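Local coordinates for methyltransferase small domain-containing protein (Thermoplasma acidophilum, PDB 1NE2) that is of unknown function but has the fold of S-adenosylmethionine-dependent methyltransferases and probably transfers a methyl group, at residues R156-R161 against F193-H198; D112-N117 against E137-I142; F120-K125 against N147-D152. All coordinates share one frame; numbering follows the deposited sequence.

Contact 1 of 3, residues R156-R161 against F193-H198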
ATOM      1  N   ARG B 156       7.361   8.814 -24.963  1.00 27.81           N
ATOM      2  CA  ARG B 156       8.644   9.486 -24.792  1.00 29.02           C
ATOM      3  C   ARG B 156       9.014   9.534 -23.313  1.00 27.67           C
ATOM      4  O   ARG B 156      10.096   9.099 -22.918  1.00 26.07           O
ATOM      5  CB  ARG B 156       8.574  10.915 -25.338  1.00 29.89           C
ATOM      6  CG  ARG B 156       9.917  11.628 -25.409  1.00 33.65           C
ATOM      7  CD  ARG B 156       9.728  13.118 -25.648  1.00 35.22           C
ATOM      8  NE  ARG B 156       9.364  13.822 -24.418  1.00 35.33           N
ATOM      9  CZ  ARG B 156       8.953  15.084 -24.369  1.00 36.17           C
ATOM     10  NH1 ARG B 156       8.845  15.795 -25.485  1.00 37.26           N
ATOM     11  NH2 ARG B 156       8.661  15.642 -23.203  1.00 35.30           N
ATOM     12  N   GLU B 157       8.104  10.066 -22.503  1.00 25.27           N
ATOM     13  CA  GLU B 157       8.334  10.191 -21.067  1.00 26.18           C
ATOM     14  C   GLU B 157       8.522   8.855 -20.348  1.00 26.16           C
ATOM     15  O   GLU B 157       9.424   8.716 -19.518  1.00 24.20           O
ATOM     16  CB  GLU B 157       7.185  10.965 -20.409  1.00 27.93           C
ATOM     17  CG  GLU B 157       7.105  12.435 -20.804  1.00 32.45           C
ATOM     18  CD  GLU B 157       8.432  13.160 -20.636  1.00 36.89           C
ATOM     19  OE1 GLU B 157       9.125  13.385 -21.653  1.00 42.11           O
ATOM     20  OE2 GLU B 157       8.789  13.493 -19.485  1.00 36.67           O
ATOM     21  N   PHE B 158       7.672   7.878 -20.651  1.00 24.98           N
ATOM     22  CA  PHE B 158       7.787   6.574 -20.006  1.00 22.91           C
ATOM     23  C   PHE B 158       9.087   5.858 -20.370  1.00 24.16           C
ATOM     24  O   PHE B 158       9.747   5.287 -19.507  1.00 23.13           O
ATOM     25  CB  PHE B 158       6.597   5.674 -20.375  1.00 20.97           C
ATOM     26  CG  PHE B 158       5.289   6.104 -19.763  1.00 22.41           C
ATOM     27  CD1 PHE B 158       5.238   6.599 -18.464  1.00 24.44           C
ATOM     28  CD2 PHE B 158       4.099   5.961 -20.469  1.00 22.71           C
ATOM     29  CE1 PHE B 158       4.020   6.943 -17.874  1.00 26.47           C
ATOM     30  CE2 PHE B 158       2.877   6.301 -19.890  1.00 23.11           C
ATOM     31  CZ  PHE B 158       2.838   6.791 -18.592  1.00 23.42           C
ATOM     32  N   SER B 159       9.457   5.891 -21.648  1.00 23.48           N
ATOM     33  CA  SER B 159      10.669   5.219 -22.094  1.00 25.21           C
ATOM     34  C   SER B 159      11.934   5.880 -21.555  1.00 24.88           C
ATOM     35  O   SER B 159      12.980   5.244 -21.464  1.00 24.58           O
ATOM     36  CB  SER B 159      10.716   5.156 -23.626  1.00 27.37           C
ATOM     37  OG  SER B 159      10.746   6.450 -24.201  1.00 35.91           O
ATOM     38  N   ALA B 160      11.838   7.150 -21.181  1.00 26.11           N
ATOM     39  CA  ALA B 160      12.995   7.858 -20.645  1.00 27.62           C
ATOM     40  C   ALA B 160      13.269   7.473 -19.191  1.00 28.52           C
ATOM     41  O   ALA B 160      14.374   7.672 -18.690  1.00 29.46           O
ATOM     42  CB  ALA B 160      12.782   9.361 -20.748  1.00 28.00           C
ATOM     43  N   ARG B 161      12.270   6.909 -18.519  1.00 26.66           N
ATOM     44  CA  ARG B 161      12.434   6.521 -17.120  1.00 26.62           C
ATOM     45  C   ARG B 161      12.199   5.038 -16.850  1.00 24.67           C
ATOM     46  O   ARG B 161      12.359   4.582 -15.718  1.00 22.79           O
ATOM     47  CB  ARG B 161      11.504   7.355 -16.233  1.00 34.71           C
ATOM     48  CG  ARG B 161      11.965   8.790 -16.019  1.00 44.94           C
ATOM     49  CD  ARG B 161      13.301   8.834 -15.286  1.00 54.14           C
ATOM     50  NE  ARG B 161      13.718  10.200 -14.975  1.00 63.43           N
ATOM     51  CZ  ARG B 161      14.848  10.513 -14.347  1.00 67.97           C
ATOM     52  NH1 ARG B 161      15.684   9.558 -13.960  1.00 70.83           N
ATOM     53  NH2 ARG B 161      15.144  11.784 -14.104  1.00 70.34           N
ATOM     54  N   PHE B 193      -0.668   1.754 -21.555  1.00 16.42           N
ATOM     55  CA  PHE B 193       0.779   1.702 -21.358  1.00 16.51           C
ATOM     56  C   PHE B 193       1.103   0.837 -20.151  1.00 15.36           C
ATOM     57  O   PHE B 193       0.404   0.895 -19.145  1.00 14.87           O
ATOM     58  CB  PHE B 193       1.345   3.106 -21.107  1.00 16.54           C
ATOM     59  CG  PHE B 193       1.642   3.873 -22.356  1.00 17.26           C
ATOM     60  CD1 PHE B 193       2.692   3.491 -23.185  1.00 21.71           C
ATOM     61  CD2 PHE B 193       0.865   4.972 -22.717  1.00 18.19           C
ATOM     62  CE1 PHE B 193       2.965   4.197 -24.362  1.00 22.09           C
ATOM     63  CE2 PHE B 193       1.132   5.683 -23.892  1.00 17.78           C
ATOM     64  CZ  PHE B 193       2.182   5.292 -24.711  1.00 21.53           C
ATOM     65  N   GLY B 194       2.156   0.034 -20.283  1.00 14.82           N
ATOM     66  CA  GLY B 194       2.646  -0.810 -19.207  1.00 15.58           C
ATOM     67  C   GLY B 194       4.133  -0.520 -19.208  1.00 17.49           C
ATOM     68  O   GLY B 194       4.784  -0.700 -20.240  1.00 16.56           O
ATOM     69  N   VAL B 195       4.670  -0.064 -18.078  1.00 15.79           N
ATOM     70  CA  VAL B 195       6.088   0.300 -17.996  1.00 17.36           C
ATOM     71  C   VAL B 195       6.796  -0.253 -16.758  1.00 17.39           C
ATOM     72  O   VAL B 195       6.219  -0.280 -15.664  1.00 16.29           O
ATOM     73  CB  VAL B 195       6.252   1.847 -17.964  1.00 18.26           C
ATOM     74  CG1 VAL B 195       7.702   2.226 -18.243  1.00 18.04           C
ATOM     75  CG2 VAL B 195       5.309   2.505 -18.964  1.00 16.59           C
ATOM     76  N   ARG B 196       8.037  -0.706 -16.932  1.00 17.51           N
ATOM     77  CA  ARG B 196       8.823  -1.199 -15.801  1.00 17.37           C
ATOM     78  C   ARG B 196       9.779  -0.076 -15.406  1.00 18.75           C
ATOM     79  O   ARG B 196      10.606   0.352 -16.209  1.00 18.05           O
ATOM     80  CB  ARG B 196       9.622  -2.446 -16.185  1.00 19.16           C
ATOM     81  CG  ARG B 196      10.537  -2.957 -15.078  1.00 26.07           C
ATOM     82  CD  ARG B 196       9.753  -3.282 -13.814  1.00 33.62           C
ATOM     83  NE  ARG B 196      10.568  -3.983 -12.820  1.00 42.66           N
ATOM     84  CZ  ARG B 196      11.528  -3.418 -12.093  1.00 45.23           C
ATOM     85  NH1 ARG B 196      11.803  -2.129 -12.233  1.00 46.77           N
ATOM     86  NH2 ARG B 196      12.222  -4.148 -11.230  1.00 47.14           N
ATOM     87  N   ASN B 197       9.656   0.407 -14.176  1.00 18.05           N
ATOM     88  CA  ASN B 197      10.500   1.497 -13.684  1.00 20.64           C
ATOM     89  C   ASN B 197      11.985   1.122 -13.689  1.00 22.09           C
ATOM     90  O   ASN B 197      12.358   0.046 -13.237  1.00 21.95           O
ATOM     91  CB  ASN B 197      10.091   1.860 -12.256  1.00 18.70           C
ATOM     92  CG  ASN B 197      10.557   3.246 -11.847  1.00 21.15           C
ATOM     93  OD1 ASN B 197      11.545   3.763 -12.367  1.00 21.07           O
ATOM     94  ND2 ASN B 197       9.852   3.848 -10.898  1.00 22.01           N
ATOM     95  N   HIS B 198      12.828   2.011 -14.202  1.00 21.64           N
ATOM     96  CA  HIS B 198      14.270   1.769 -14.229  1.00 28.30           C
ATOM     97  C   HIS B 198      14.878   1.858 -12.830  1.00 33.78           C
ATOM     98  O   HIS B 198      15.904   1.232 -12.549  1.00 31.22           O
ATOM     99  CB  HIS B 198      14.966   2.798 -15.121  1.00 28.91           C
ATOM    100  CG  HIS B 198      14.914   2.475 -16.579  1.00 30.23           C
ATOM    101  ND1 HIS B 198      15.141   3.421 -17.556  1.00 28.56           N
ATOM    102  CD2 HIS B 198      14.701   1.306 -17.228  1.00 32.19           C
ATOM    103  CE1 HIS B 198      15.070   2.847 -18.744  1.00 30.18           C
ATOM    104  NE2 HIS B 198      14.804   1.565 -18.573  1.00 31.27           N
TER
HETATM  105  O   HOH W   1      13.072   5.813 -13.336  1.00 45.25           O
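R161 O, near the end of helix 151-161, is gripped by two donors. The backbone N of H198 reaches R161 O over 3.0 Å, with 160° at the hydrogen, and it approaches in the carbonyl plane on a lone pair. A water is the second donor to R161 O, at 2.8 Å, and donates also to N197 OD1 at 2.7 Å, so it ties the helix end to the end of the strand. N197 suits this place because its amide works in both senses: ND2 donates to F136 O and S139 O, while OD1 also accepts from S199 N. The H198 imidazole folds back beside the same carbonyl, and its NE2 has a weak bond to D163 OD1.

Further back the contact is apolar. The CB of F158 points toward the strand, and CG stands anti to the residue's own carbonyl carbon (chi1 -70°), within reach of V195. The CD2 and CE2 edge of that ring meets the face of F193 in an edge-to-face pair, centroids 5.2 Å apart and planes at 64°. F158 CD2 lies above F193 toward the rim, and F158 CE2 is 3.7 Å from F193 CG. V195 CG2 comes over a face of the F158 ring in a CH-pi contact, 4.1 Å from the centroid. A flat ring suits this position because its face and edge serve two different neighbours. An alanine at F158 would probably open a gap between helix and strand, with the F193 face and V195 CG2 losing their aromatic partner.

Residues 156-161 and 193-197 run in the same general direction, their axes coming within 8.4 Å. The helix covers strand 187-197, and F158 also reaches V164 on strand 162-173 and I132 on helix 126-138, so its ring sits where two helices pack on the sheet.

Contact 2 of 3, residues D112-N117 against E137-I142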
ATOM      1  N   ASP B 112       4.099  -1.540  -5.162  1.00 14.63           N
ATOM      2  CA  ASP B 112       4.564  -2.364  -6.281  1.00 14.92           C
ATOM      3  C   ASP B 112       4.101  -1.828  -7.629  1.00 17.05           C
ATOM      4  O   ASP B 112       4.887  -1.669  -8.574  1.00 15.41           O
ATOM      5  CB  ASP B 112       4.005  -3.790  -6.181  1.00 15.00           C
ATOM      6  CG  ASP B 112       4.668  -4.613  -5.111  1.00 18.10           C
ATOM      7  OD1 ASP B 112       5.879  -4.873  -5.226  1.00 18.10           O
ATOM      8  OD2 ASP B 112       3.970  -5.015  -4.158  1.00 19.23           O
ATOM      9  N   THR B 113       2.803  -1.555  -7.696  1.00 15.60           N
ATOM     10  CA  THR B 113       2.143  -1.146  -8.922  1.00 13.77           C
ATOM     11  C   THR B 113       1.366   0.159  -8.846  1.00 13.33           C
ATOM     12  O   THR B 113       0.609   0.383  -7.907  1.00 13.59           O
ATOM     13  CB  THR B 113       1.176  -2.268  -9.344  1.00 13.26           C
ATOM     14  OG1 THR B 113       1.891  -3.512  -9.372  1.00 13.95           O
ATOM     15  CG2 THR B 113       0.564  -1.986 -10.711  1.00 13.71           C
ATOM     16  N   TRP B 114       1.565   1.012  -9.846  1.00 11.35           N
ATOM     17  CA  TRP B 114       0.869   2.298  -9.951  1.00 12.78           C
ATOM     18  C   TRP B 114      -0.068   2.245 -11.155  1.00 15.13           C
ATOM     19  O   TRP B 114       0.350   1.900 -12.272  1.00 15.28           O
ATOM     20  CB  TRP B 114       1.885   3.439 -10.144  1.00 14.88           C
ATOM     21  CG  TRP B 114       1.309   4.806 -10.472  1.00 14.87           C
ATOM     22  CD1 TRP B 114       0.751   5.211 -11.658  1.00 14.67           C
ATOM     23  CD2 TRP B 114       1.324   5.962  -9.624  1.00 13.82           C
ATOM     24  NE1 TRP B 114       0.429   6.545 -11.600  1.00 16.81           N
ATOM     25  CE2 TRP B 114       0.771   7.032 -10.365  1.00 17.13           C
ATOM     26  CE3 TRP B 114       1.757   6.196  -8.313  1.00 16.62           C
ATOM     27  CZ2 TRP B 114       0.641   8.324  -9.838  1.00 16.88           C
ATOM     28  CZ3 TRP B 114       1.626   7.487  -7.785  1.00 19.00           C
ATOM     29  CH2 TRP B 114       1.073   8.531  -8.554  1.00 17.59           C
ATOM     30  N   ILE B 115      -1.336   2.581 -10.926  1.00 13.63           N
ATOM     31  CA  ILE B 115      -2.333   2.598 -11.990  1.00 13.93           C
ATOM     32  C   ILE B 115      -2.959   3.981 -12.100  1.00 16.98           C
ATOM     33  O   ILE B 115      -3.261   4.615 -11.091  1.00 15.44           O
ATOM     34  CB  ILE B 115      -3.481   1.605 -11.726  1.00 16.71           C
ATOM     35  CG1 ILE B 115      -2.933   0.182 -11.598  1.00 19.78           C
ATOM     36  CG2 ILE B 115      -4.490   1.685 -12.869  1.00 17.92           C
ATOM     37  CD1 ILE B 115      -3.966  -0.828 -11.066  1.00 16.81           C
HETATM   38  N   MSE B 116      -3.151   4.447 -13.328  1.00 18.65           N
HETATM   39  CA  MSE B 116      -3.764   5.746 -13.554  1.00 18.95           C
HETATM   40  C   MSE B 116      -4.586   5.746 -14.839  1.00 21.98           C
HETATM   41  O   MSE B 116      -4.373   4.925 -15.732  1.00 18.27           O
HETATM   42  CB  MSE B 116      -2.688   6.834 -13.616  1.00 19.15           C
HETATM   43  CG  MSE B 116      -1.749   6.708 -14.803  1.00 23.82           C
HETATM   44 SE   MSE B 116      -0.294   7.981 -14.703  0.75 36.36          SE
HETATM   45  CE  MSE B 116      -1.219   9.596 -15.202  1.00 38.52           C
ATOM     46  N   ASN B 117      -5.534   6.675 -14.920  1.00 21.54           N
ATOM     47  CA  ASN B 117      -6.403   6.806 -16.082  1.00 27.04           C
ATOM     48  C   ASN B 117      -6.459   8.293 -16.446  1.00 33.48           C
ATOM     49  O   ASN B 117      -7.432   8.984 -16.134  1.00 35.88           O
ATOM     50  CB  ASN B 117      -7.799   6.268 -15.751  1.00 31.52           C
ATOM     51  CG  ASN B 117      -8.790   6.475 -16.879  1.00 37.98           C
ATOM     52  OD1 ASN B 117      -8.507   6.170 -18.038  1.00 42.60           O
ATOM     53  ND2 ASN B 117      -9.969   6.987 -16.542  1.00 41.33           N
ATOM     54  N   GLU B 137       8.540   7.784  -8.983  1.00 19.87           N
ATOM     55  CA  GLU B 137       9.199   7.946  -7.699  1.00 22.09           C
ATOM     56  C   GLU B 137       8.522   7.013  -6.695  1.00 20.53           C
ATOM     57  O   GLU B 137       9.051   6.751  -5.612  1.00 22.82           O
ATOM     58  CB  GLU B 137       9.056   9.400  -7.238  1.00 29.15           C
ATOM     59  CG  GLU B 137       9.593   9.687  -5.852  1.00 37.95           C
ATOM     60  CD  GLU B 137       9.333  11.118  -5.420  1.00 41.65           C
ATOM     61  OE1 GLU B 137       9.725  11.479  -4.289  1.00 44.97           O
ATOM     62  OE2 GLU B 137       8.736  11.880  -6.212  1.00 41.17           O
ATOM     63  N   THR B 138       7.365   6.485  -7.088  1.00 19.57           N
ATOM     64  CA  THR B 138       6.542   5.642  -6.220  1.00 18.69           C
ATOM     65  C   THR B 138       6.487   4.132  -6.459  1.00 20.20           C
ATOM     66  O   THR B 138       6.530   3.344  -5.502  1.00 18.75           O
ATOM     67  CB  THR B 138       5.070   6.149  -6.253  1.00 19.59           C
ATOM     68  OG1 THR B 138       5.016   7.523  -5.834  1.00 22.60           O
ATOM     69  CG2 THR B 138       4.190   5.312  -5.337  1.00 21.30           C
ATOM     70  N   SER B 139       6.392   3.722  -7.718  1.00 17.40           N
ATOM     71  CA  SER B 139       6.231   2.303  -8.017  1.00 20.06           C
ATOM     72  C   SER B 139       7.170   1.662  -9.026  1.00 18.53           C
ATOM     73  O   SER B 139       7.766   2.334  -9.866  1.00 18.55           O
ATOM     74  CB  SER B 139       4.790   2.064  -8.473  1.00 19.28           C
ATOM     75  OG  SER B 139       3.870   2.660  -7.574  1.00 21.30           O
HETATM   76  N   MSE B 140       7.267   0.339  -8.942  1.00 17.88           N
HETATM   77  CA  MSE B 140       8.115  -0.443  -9.834  1.00 19.77           C
HETATM   78  C   MSE B 140       7.435  -0.697 -11.178  1.00 18.29           C
HETATM   79  O   MSE B 140       8.090  -0.677 -12.228  1.00 17.46           O
HETATM   80  CB  MSE B 140       8.471  -1.775  -9.172  1.00 23.21           C
HETATM   81  CG  MSE B 140       9.292  -2.694 -10.055  1.00 35.80           C
HETATM   82 SE   MSE B 140      10.316  -3.981  -9.045  0.28 45.35          SE
HETATM   83  CE  MSE B 140       9.009  -5.375  -8.871  1.00 45.62           C
ATOM     84  N   TRP B 141       6.125  -0.930 -11.141  1.00 16.24           N
ATOM     85  CA  TRP B 141       5.352  -1.195 -12.356  1.00 14.46           C
ATOM     86  C   TRP B 141       4.292  -0.114 -12.518  1.00 14.52           C
ATOM     87  O   TRP B 141       3.467   0.098 -11.635  1.00 14.97           O
ATOM     88  CB  TRP B 141       4.704  -2.574 -12.274  1.00 14.86           C
ATOM     89  CG  TRP B 141       5.707  -3.670 -12.068  1.00 17.14           C
ATOM     90  CD1 TRP B 141       6.188  -4.139 -10.873  1.00 18.08           C
ATOM     91  CD2 TRP B 141       6.395  -4.393 -13.089  1.00 17.82           C
ATOM     92  NE1 TRP B 141       7.134  -5.108 -11.096  1.00 20.86           N
ATOM     93  CE2 TRP B 141       7.282  -5.283 -12.447  1.00 17.53           C
ATOM     94  CE3 TRP B 141       6.351  -4.371 -14.492  1.00 17.11           C
ATOM     95  CZ2 TRP B 141       8.121  -6.152 -13.160  1.00 18.29           C
ATOM     96  CZ3 TRP B 141       7.184  -5.235 -15.203  1.00 14.95           C
ATOM     97  CH2 TRP B 141       8.056  -6.114 -14.532  1.00 18.33           C
ATOM     98  N   ILE B 142       4.320   0.560 -13.660  1.00 12.21           N
ATOM     99  CA  ILE B 142       3.423   1.675 -13.931  1.00 12.41           C
ATOM    100  C   ILE B 142       2.516   1.428 -15.137  1.00 13.56           C
ATOM    101  O   ILE B 142       2.987   1.077 -16.223  1.00 14.94           O
ATOM    102  CB  ILE B 142       4.286   2.951 -14.146  1.00 14.54           C
ATOM    103  CG1 ILE B 142       5.037   3.266 -12.840  1.00 18.20           C
ATOM    104  CG2 ILE B 142       3.419   4.117 -14.591  1.00 14.88           C
ATOM    105  CD1 ILE B 142       6.258   4.151 -12.997  1.00 23.00           C
TER
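W114 and T138 cross at about a right angle, the six-membered end of the indole meeting the threonine. With CG anti to the backbone N (chi1 171°), W114 starts out on the side of the sheet that faces helix 126-138. W114 CE3 lies 3.9 Å from T138 CB, while on the pyrrole side W114 CD1 approaches I142 CG2 at 4.1 Å. The indole is thus lined by branched side chains near both ends, and it also touches K134 and A135 of helix 126-138. S139 OG stands at the indole edge near its plane, 3.3 Å from W114 CB; a small serine fits so close to the strand, and its hydroxyl has a weak bond to Y111 O.

The other face of the sheet carries T113 and W141. Their side chains cross obliquely, T113 OG1 lying 4.1 Å from W141 CB, and that hydroxyl is bonded to N49 O. The W141 ring turns its edge to the backbone, with D112 O near the ring plane and 3.6 Å from W141 CD1. R196 makes a cation-pi contact with the same indole.

Between the two faces the strands pair in parallel, T113 with W141 and W114 with I142. W114 N gives a nearly straight bond of 2.8 Å to W141 O (170°), and W141 N binds D112 O at 2.9 Å. M140 N adds a weak bond to D112 O. D112 OD2 accepts from S54 N and from K110 N of the second subunit, bringing a carboxylate to the dimer contact.

The chemistry is thus divided: backbone amides and carbonyls satisfy one another along the buried seam that closes this beta-alpha-beta crossover, while W114 fills the apolar layer between sheet and helix.

Contact 3 of 3, residues F120-K125 against N147-D152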
ATOM      1  N   PHE B 120      -6.021  13.969 -19.720  1.00 66.67           N
ATOM      2  CA  PHE B 120      -5.319  14.853 -20.651  1.00 70.42           C
ATOM      3  C   PHE B 120      -5.025  14.223 -22.009  1.00 71.85           C
ATOM      4  O   PHE B 120      -4.929  13.001 -22.135  1.00 71.42           O
ATOM      5  CB  PHE B 120      -4.017  15.361 -20.015  1.00 71.81           C
ATOM      6  CG  PHE B 120      -2.990  14.286 -19.771  1.00 73.23           C
ATOM      7  CD1 PHE B 120      -2.225  13.782 -20.816  1.00 73.58           C
ATOM      8  CD2 PHE B 120      -2.783  13.786 -18.489  1.00 73.99           C
ATOM      9  CE1 PHE B 120      -1.266  12.798 -20.589  1.00 74.70           C
ATOM     10  CE2 PHE B 120      -1.827  12.802 -18.251  1.00 74.35           C
ATOM     11  CZ  PHE B 120      -1.067  12.307 -19.303  1.00 74.72           C
ATOM     12  N   GLY B 121      -4.881  15.073 -23.023  1.00 72.89           N
ATOM     13  CA  GLY B 121      -4.603  14.591 -24.363  1.00 74.61           C
ATOM     14  C   GLY B 121      -3.451  15.304 -25.046  1.00 75.65           C
ATOM     15  O   GLY B 121      -2.286  15.077 -24.717  1.00 75.47           O
ATOM     16  N   SER B 122      -3.778  16.172 -26.000  1.00 77.07           N
ATOM     17  CA  SER B 122      -2.772  16.918 -26.751  1.00 77.78           C
ATOM     18  C   SER B 122      -2.042  17.959 -25.907  1.00 78.49           C
ATOM     19  O   SER B 122      -0.817  18.073 -25.972  1.00 78.32           O
ATOM     20  CB  SER B 122      -3.425  17.606 -27.954  1.00 77.93           C
ATOM     21  OG  SER B 122      -4.053  16.660 -28.803  1.00 77.76           O
ATOM     22  N   VAL B 123      -2.796  18.722 -25.122  1.00 79.23           N
ATOM     23  CA  VAL B 123      -2.209  19.753 -24.274  1.00 80.33           C
ATOM     24  C   VAL B 123      -1.803  19.199 -22.912  1.00 81.11           C
ATOM     25  O   VAL B 123      -2.641  18.705 -22.155  1.00 81.10           O
ATOM     26  CB  VAL B 123      -3.191  20.927 -24.058  1.00 80.60           C
ATOM     27  CG1 VAL B 123      -2.552  21.989 -23.177  1.00 79.96           C
ATOM     28  CG2 VAL B 123      -3.593  21.520 -25.400  1.00 79.85           C
ATOM     29  N   VAL B 124      -0.511  19.283 -22.609  1.00 81.98           N
ATOM     30  CA  VAL B 124       0.015  18.798 -21.339  1.00 82.77           C
ATOM     31  C   VAL B 124       0.213  19.965 -20.377  1.00 83.15           C
ATOM     32  O   VAL B 124       0.639  21.048 -20.780  1.00 83.59           O
ATOM     33  CB  VAL B 124       1.367  18.076 -21.534  1.00 83.06           C
ATOM     34  CG1 VAL B 124       1.890  17.577 -20.195  1.00 82.83           C
ATOM     35  CG2 VAL B 124       1.200  16.916 -22.505  1.00 83.21           C
ATOM     36  N   LYS B 125      -0.098  19.737 -19.107  1.00 83.77           N
ATOM     37  CA  LYS B 125       0.037  20.767 -18.085  1.00 84.07           C
ATOM     38  C   LYS B 125       0.968  20.310 -16.968  1.00 83.81           C
ATOM     39  O   LYS B 125       1.475  19.188 -16.988  1.00 83.20           O
ATOM     40  CB  LYS B 125      -1.338  21.104 -17.498  1.00 84.15           C
ATOM     41  CG  LYS B 125      -2.362  21.538 -18.533  1.00 84.92           C
ATOM     42  CD  LYS B 125      -3.714  21.816 -17.896  1.00 85.36           C
ATOM     43  CE  LYS B 125      -4.736  22.241 -18.942  1.00 85.66           C
ATOM     44  NZ  LYS B 125      -6.069  22.529 -18.343  1.00 85.65           N
ATOM     45  N   ASN B 147      -6.570   8.735 -23.311  1.00 24.07           N
ATOM     46  CA  ASN B 147      -6.662   9.264 -24.668  1.00 25.31           C
ATOM     47  C   ASN B 147      -5.389   8.980 -25.459  1.00 24.14           C
ATOM     48  O   ASN B 147      -4.277   9.189 -24.969  1.00 23.10           O
ATOM     49  CB  ASN B 147      -6.920  10.773 -24.592  1.00 28.05           C
ATOM     50  CG  ASN B 147      -7.157  11.405 -25.946  1.00 32.47           C
ATOM     51  OD1 ASN B 147      -7.370  12.613 -26.039  1.00 42.60           O
ATOM     52  ND2 ASN B 147      -7.124  10.602 -27.002  1.00 33.79           N
ATOM     53  N   ALA B 148      -5.558   8.507 -26.690  1.00 25.22           N
ATOM     54  CA  ALA B 148      -4.426   8.186 -27.551  1.00 26.75           C
ATOM     55  C   ALA B 148      -3.712   9.433 -28.066  1.00 28.38           C
ATOM     56  O   ALA B 148      -2.637   9.335 -28.661  1.00 28.96           O
ATOM     57  CB  ALA B 148      -4.890   7.336 -28.722  1.00 28.32           C
ATOM     58  N   LYS B 149      -4.302  10.602 -27.843  1.00 32.09           N
ATOM     59  CA  LYS B 149      -3.681  11.843 -28.297  1.00 36.21           C
ATOM     60  C   LYS B 149      -2.417  12.165 -27.505  1.00 37.19           C
ATOM     61  O   LYS B 149      -1.572  12.933 -27.960  1.00 36.51           O
ATOM     62  CB  LYS B 149      -4.662  13.014 -28.188  1.00 38.32           C
ATOM     63  CG  LYS B 149      -5.848  12.934 -29.136  1.00 45.98           C
ATOM     64  CD  LYS B 149      -6.546  14.284 -29.266  1.00 51.74           C
ATOM     65  CE  LYS B 149      -6.993  14.822 -27.915  1.00 54.75           C
ATOM     66  NZ  LYS B 149      -7.612  16.173 -28.022  1.00 58.53           N
ATOM     67  N   ALA B 150      -2.291  11.584 -26.316  1.00 38.15           N
ATOM     68  CA  ALA B 150      -1.116  11.820 -25.480  1.00 38.45           C
ATOM     69  C   ALA B 150      -0.085  10.712 -25.690  1.00 38.23           C
ATOM     70  O   ALA B 150       0.953  10.678 -25.028  1.00 36.09           O
ATOM     71  CB  ALA B 150      -1.526  11.880 -24.014  1.00 38.09           C
ATOM     72  N   ARG B 151      -0.382   9.819 -26.630  1.00 37.74           N
ATOM     73  CA  ARG B 151       0.469   8.675 -26.945  1.00 37.44           C
ATOM     74  C   ARG B 151       1.951   8.994 -27.149  1.00 37.02           C
ATOM     75  O   ARG B 151       2.817   8.398 -26.504  1.00 33.48           O
ATOM     76  CB  ARG B 151      -0.077   7.973 -28.190  1.00 41.34           C
ATOM     77  CG  ARG B 151       0.392   6.548 -28.359  1.00 46.13           C
ATOM     78  CD  ARG B 151      -0.325   5.878 -29.519  1.00 49.92           C
ATOM     79  NE  ARG B 151      -0.110   4.435 -29.520  1.00 56.62           N
ATOM     80  CZ  ARG B 151      -0.627   3.602 -30.416  1.00 59.21           C
ATOM     81  NH1 ARG B 151      -1.394   4.067 -31.394  1.00 62.17           N
ATOM     82  NH2 ARG B 151      -0.386   2.300 -30.328  1.00 60.59           N
ATOM     83  N   ASP B 152       2.245   9.922 -28.054  1.00 35.51           N
ATOM     84  CA  ASP B 152       3.629  10.288 -28.338  1.00 35.97           C
ATOM     85  C   ASP B 152       4.342  10.825 -27.104  1.00 33.13           C
ATOM     86  O   ASP B 152       5.446  10.387 -26.774  1.00 34.09           O
ATOM     87  CB  ASP B 152       3.683  11.329 -29.459  1.00 39.26           C
ATOM     88  CG  ASP B 152       3.114  10.810 -30.767  1.00 44.44           C
ATOM     89  OD1 ASP B 152       3.578   9.752 -31.242  1.00 45.35           O
ATOM     90  OD2 ASP B 152       2.205  11.463 -31.321  1.00 48.55           O
TER
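F120, which packs on A150, closes the Asn-Pro-Pro-Phe sequence that begins at N117, and G121 follows it. In many class I methyltransferases of Rossmann-like fold that act on amino or amide nitrogen, a sequence of this kind follows the fourth strand and lines the active site; a similar role here is possible, judged from sequence and fold alone. The loop leaves the C-terminal end of strand 111-116 and meets the chain where the neighbouring parallel strand 142-147 turns into helix 151-161.

The F120 side chain takes the crowded position, its CG between the backbone N and carbonyl carbon (chi1 66°). Its ring presents an edge to A150, whose CB lies near the ring plane, 3.6 Å from F120 CE1. The same methyl group is 3.4 Å from G121 O, so one small residue serves both the ring and the backbone of the loop. Alanine suits the spot: it is buried, and it adds an apolar surface of only one carbon. F120 also reaches L154 on helix 151-161 and D128 on helix 126-138, which fits an aromatic ring lodged between two helix starts.

G121 passes close to the second segment, with its CA 4.6 Å from A150 CA. Its backbone angles, phi -131° and psi -106°, are more easily adopted by glycine, and with K149 as modelled a CB on G121 would come 2.9 Å from K149 CE. On the helix side, A148 to A150 form a short 3-10 turn, in which R151 N bonds A148 O at 3.1 Å as the alpha-helix begins.

On the exposed side the K149 chain runs past the hydroxyl of S122. The contact here is with aliphatic carbon: S122 OG lies 3.5 Å from K149 CD.

Overall arrangement
From the N terminus, the first segment of contact 2 (112-117) is followed by that of contact 3 (120-125). Contact 2 then closes at 137-142, around helix 126-138, and contact 3 closes at 147-152, so the two loops cross. Contact 1 comes after both, joining 156-161 to 193-198 and closing a loop made of strand 162-173 and much of the antiparallel strand 187-197. Contact 2 sets strand 142-147 parallel beside strand 111-116, contact 3 ties the loop after strand 111-116 to the start of helix 151-161, and contact 1 fastens the end of that helix to strand 187-197. Strand pairing through V195 N and I142 O joins contacts 1 and 2.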